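PDB 1VMJ: uncharacterized protein from Thermotoga maritima, which is a putative thiamin phosphate synthase of the YjbQ (UPF0047) family that binds a sodium ion in the crystal. Local coordinates for the interface of chains A and B. Coordinates in Å, arbitrary orientation; residue numbers count along the deposited sequence, not the author numbering. Chains: chain A/B, hypothetical protein TM0723.

Contact 1: the interface of chains A and B. Residues chain A 68, 70, 73-74; chain B 90-93, 101.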
# COMPACT_ATOMS: atom_id res chain seq x y z
N GLU A 68 -3.78 20.34 0.74
CA GLU A 68 -3.57 21.49 1.62
C GLU A 68 -2.08 21.79 1.54
O GLU A 68 -1.27 20.90 1.75
CB GLU A 68 -4.01 21.14 3.04
CG GLU A 68 -4.16 22.33 3.96
CD GLU A 68 -2.84 22.78 4.55
OE1 GLU A 68 -2.14 21.95 5.16
OE2 GLU A 68 -2.50 23.97 4.41
N GLY A 70 0.14 23.42 3.37
CA GLY A 70 0.93 23.19 4.57
C GLY A 70 1.31 21.73 4.69
O GLY A 70 2.47 21.40 4.94
N HIS A 73 3.97 20.70 2.17
CA HIS A 73 5.25 21.10 2.72
C HIS A 73 5.72 20.11 3.80
O HIS A 73 6.87 19.67 3.79
CB HIS A 73 5.18 22.52 3.29
CG HIS A 73 6.43 22.92 4.01
ND1 HIS A 73 7.52 23.44 3.36
CD2 HIS A 73 6.77 22.82 5.32
CE1 HIS A 73 8.48 23.68 4.24
NE2 HIS A 73 8.04 23.33 5.44
N ASP A 74 4.83 19.72 4.69
CA ASP A 74 5.19 18.77 5.73
C ASP A 74 5.63 17.42 5.17
O ASP A 74 6.61 16.85 5.64
CB ASP A 74 4.01 18.55 6.69
CG ASP A 74 3.60 19.83 7.44
OD1 ASP A 74 4.47 20.72 7.63
OD2 ASP A 74 2.43 19.94 7.83
N GLN B 90 5.74 22.12 14.60
CA GLN B 90 6.69 21.66 13.60
C GLN B 90 6.05 21.40 12.27
O GLN B 90 6.75 21.23 11.29
CB GLN B 90 7.37 20.39 14.05
CG GLN B 90 6.55 19.16 13.95
CD GLN B 90 7.19 17.97 14.64
OE1 GLN B 90 8.22 17.49 14.21
NE2 GLN B 90 6.54 17.46 15.70
N TYR B 91 4.72 21.34 12.24
CA TYR B 91 4.00 21.05 11.01
C TYR B 91 3.18 22.24 10.53
O TYR B 91 2.31 22.75 11.26
CB TYR B 91 3.06 19.86 11.20
CG TYR B 91 3.71 18.59 11.65
CD1 TYR B 91 4.63 17.92 10.84
CD2 TYR B 91 3.43 18.05 12.91
CE1 TYR B 91 5.23 16.76 11.23
CE2 TYR B 91 4.05 16.86 13.34
CZ TYR B 91 4.95 16.22 12.49
OH TYR B 91 5.56 15.04 12.87
N LYS B 92 3.41 22.64 9.28
CA LYS B 92 2.67 23.74 8.67
C LYS B 92 1.19 23.46 8.52
O LYS B 92 0.40 24.38 8.53
CB LYS B 92 3.25 24.13 7.31
CG LYS B 92 4.69 24.59 7.34
CD LYS B 92 4.90 25.76 8.27
N HIS B 93 0.81 22.18 8.38
CA HIS B 93 -0.59 21.82 8.33
C HIS B 93 -1.33 22.28 9.59
O HIS B 93 -2.54 22.53 9.53
CB HIS B 93 -0.74 20.33 8.14
CG HIS B 93 -2.16 19.88 8.04
ND1 HIS B 93 -2.97 20.23 6.98
CD2 HIS B 93 -2.92 19.11 8.86
CE1 HIS B 93 -4.16 19.68 7.14
NE2 HIS B 93 -4.15 18.98 8.27
N ALA B 101 -1.58 17.01 11.93
CA ALA B 101 -0.60 16.75 10.87
C ALA B 101 0.07 15.38 11.01
O ALA B 101 0.17 14.63 10.03
CB ALA B 101 0.43 17.87 10.82
O HOH W 1 7.08 20.19 8.68
O HOH W 2 -1.41 25.32 6.63
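A polar subunit interface joins the start of helix 69-82 of chain A, and the residue just before it, to the 3-10 turn 92-94 of chain B; it may tie two copies together in the three-chain deposited assembly, though the structure alone does not show that this is the biological one. Its centre is a carboxylate that reads two successive backbone amides. A:Asp74, with CG anti to its carbonyl carbon (chi1 -63°), sends both oxygens toward the amino end of the turn. OD1 of A:Asp74 accepts the amide N of B:Lys92 at 2.7 Å, and OD2 accepts the amide N of B:His93 at 2.8 Å. Each oxygen uses its syn lone pair, so the two bonds together fix the rotation of the carboxylate, which stands perpendicular to the B:His93 ring. Water 1 also links OD1 to the backbone O of B:Gln90.

The second carboxylate works on a side chain. The chain of A:Glu68 leaves with CG anti to the backbone N and bends at chi2, so that OE1 meets the ring nitrogen ND1 of B:His93 at 2.6 Å. This bond is nearly straight (170° at H) and lies in the imidazole plane, although ND1 sits above the carboxylate plane. B:His93 belongs to the sodium site of its chain. A:Glu68 is thus likely to be a second-shell residue that helps orient the ring; with ND1 as donor, NE2 would probably be the nitrogen left for the metal. The other oxygen, OE2 of A:Glu68, is steadied within chain A by the amide N of A:Gly70 at 2.9 Å.

B:Lys92, whose side chain is incompletely modelled, lays CB near CA of A:Gly70 and brings CG to 3.4 Å from CD2 of the A:His73 imidazole. Water 2 bridges OE2 of A:Glu68, at 2.8 Å, to the backbone O of B:Lys92.

Contact 2: the interface of chains A and B. Residues chain A 78, 82, 109-110; chain B 82-83, 105, 108-109.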
# COMPACT_ATOMS: atom_id res chain seq x y z
N TRP A 78 9.28 15.75 5.76
CA TRP A 78 9.29 14.42 6.38
C TRP A 78 9.98 13.37 5.52
O TRP A 78 10.77 12.59 6.02
CB TRP A 78 7.85 14.03 6.62
CG TRP A 78 7.61 12.76 7.29
CD1 TRP A 78 7.99 12.42 8.55
CD2 TRP A 78 6.82 11.67 6.80
NE1 TRP A 78 7.50 11.17 8.87
CE2 TRP A 78 6.78 10.70 7.81
CE3 TRP A 78 6.15 11.42 5.59
CZ2 TRP A 78 6.09 9.50 7.66
CZ3 TRP A 78 5.46 10.21 5.45
CH2 TRP A 78 5.44 9.27 6.47
N LEU A 82 13.24 11.07 6.31
CA LEU A 82 13.26 9.62 6.28
C LEU A 82 14.15 9.03 5.20
O LEU A 82 14.70 7.94 5.38
CB LEU A 82 11.85 9.09 6.07
CG LEU A 82 10.81 9.37 7.13
CD1 LEU A 82 9.52 8.70 6.75
CD2 LEU A 82 11.30 8.90 8.47
N ILE A 109 7.68 4.97 0.88
CA ILE A 109 6.89 5.52 1.97
C ILE A 109 5.48 5.90 1.53
O ILE A 109 4.51 5.55 2.20
CB ILE A 109 7.59 6.74 2.58
CG1 ILE A 109 8.93 6.32 3.20
CG2 ILE A 109 6.71 7.44 3.61
CD1 ILE A 109 8.82 5.36 4.35
N MET A 110 5.36 6.63 0.44
CA MET A 110 4.06 7.16 0.04
C MET A 110 3.18 6.09 -0.60
O MET A 110 1.93 6.18 -0.56
CB MET A 110 4.21 8.35 -0.91
CG MET A 110 4.91 9.56 -0.36
SD MET A 110 4.25 10.19 1.17
CE MET A 110 2.62 10.61 0.65
N LEU B 82 8.80 7.94 14.05
CA LEU B 82 8.86 8.32 12.65
C LEU B 82 8.08 9.58 12.32
O LEU B 82 8.46 10.31 11.40
CB LEU B 82 8.33 7.20 11.78
CG LEU B 82 9.07 5.87 11.77
CD1 LEU B 82 8.41 4.94 10.80
CD2 LEU B 82 10.51 6.09 11.44
N ALA B 83 6.98 9.81 13.05
CA ALA B 83 6.06 10.91 12.76
C ALA B 83 5.46 11.45 14.05
O ALA B 83 4.29 11.24 14.34
CB ALA B 83 4.98 10.42 11.82
N LEU B 105 0.70 11.64 8.46
CA LEU B 105 1.99 10.95 8.29
C LEU B 105 1.96 9.50 8.81
O LEU B 105 2.39 8.59 8.11
CB LEU B 105 3.14 11.76 8.95
CG LEU B 105 3.23 13.21 8.52
CD1 LEU B 105 4.43 13.86 9.19
CD2 LEU B 105 3.25 13.41 7.04
N THR B 108 0.16 7.24 6.56
CA THR B 108 0.95 6.96 5.38
C THR B 108 1.87 5.76 5.61
O THR B 108 1.97 4.90 4.74
CB THR B 108 1.71 8.22 4.95
OG1 THR B 108 0.77 9.26 4.68
CG2 THR B 108 2.56 7.95 3.72
N ILE B 109 2.51 5.69 6.77
CA ILE B 109 3.33 4.53 7.09
C ILE B 109 2.52 3.24 7.10
O ILE B 109 2.93 2.25 6.50
CB ILE B 109 4.02 4.72 8.44
CG1 ILE B 109 4.98 5.91 8.38
CG2 ILE B 109 4.75 3.46 8.88
CD1 ILE B 109 6.12 5.74 7.41
O HOH W 3 0.77 4.97 2.28
O HOH W 4 5.04 2.91 4.07
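Helices 69-82 and 101-110 of both chains meet in a largely apolar subunit interface, into which chain A inserts the indole of A:Trp78. With CG anti to the backbone N (chi1 -177°), the indole reaches out from its helix and meets B:Leu105 tip to tip. The CB and CD1 of B:Leu105 lie over one face, CD1 at 3.8 Å from the centroid of the five-membered ring and CB above the six-membered ring, both as CH-pi contacts. A:Leu82, of the same chain as the indole, places CD1 against the opposite face, so the ring is sandwiched between two leucines. At the rim, CH2 of A:Trp78 lies 3.7 Å from CD1 of B:Ile109, whose CG1 approaches the ring edge in plane.

The polar atom of the indole is also used. NE1 of A:Trp78 donates to the backbone O of B:Leu82 at 2.8 Å (157° at H), with the oxygen in the indole plane but the donor above the carbonyl plane. An alanine here would remove the indole with its NE1 bond and both leucine-covered faces, and would probably loosen the seating of chain A on chain B.

Beside the ring, the methyl CG2 of B:Thr108, anti to its backbone N, packs 3.8 Å from SD of A:Met110, whose chain is bent at chi2 and chi3. A:Ile109 and B:Ile109 run side by side, pointing the same way, with CD1 of A:Ile109 4.1 Å from CD1 of B:Ile109. Water 3 accompanies this row, 2.7 Å from O of B:Thr108 and more loosely placed near O of A:Met110. The contact is likely to supply much of the apolar part of the A-B association seen here, and the NE1 bond would help to set the position of the indole.

The centres of the C-alpha atoms of contact 1 and contact 2 lie about 13 Å apart, and the two form portions of one A-B interface. Helix 69-82 of chain A contributes to both; helix 101-110 of chain B, central to contact 2, barely touches contact 1 through B:Ala101. Contact 1 is polar and hydrogen-bonded through two carboxylates, whereas contact 2 is mostly hydrophobic. The apolar patch may give adhesion and the polar one orientation; the metal-site histidine would then be positioned partly by the neighbouring chain. The pairing departs from exact two-fold symmetry, as fits three copies in the assembly.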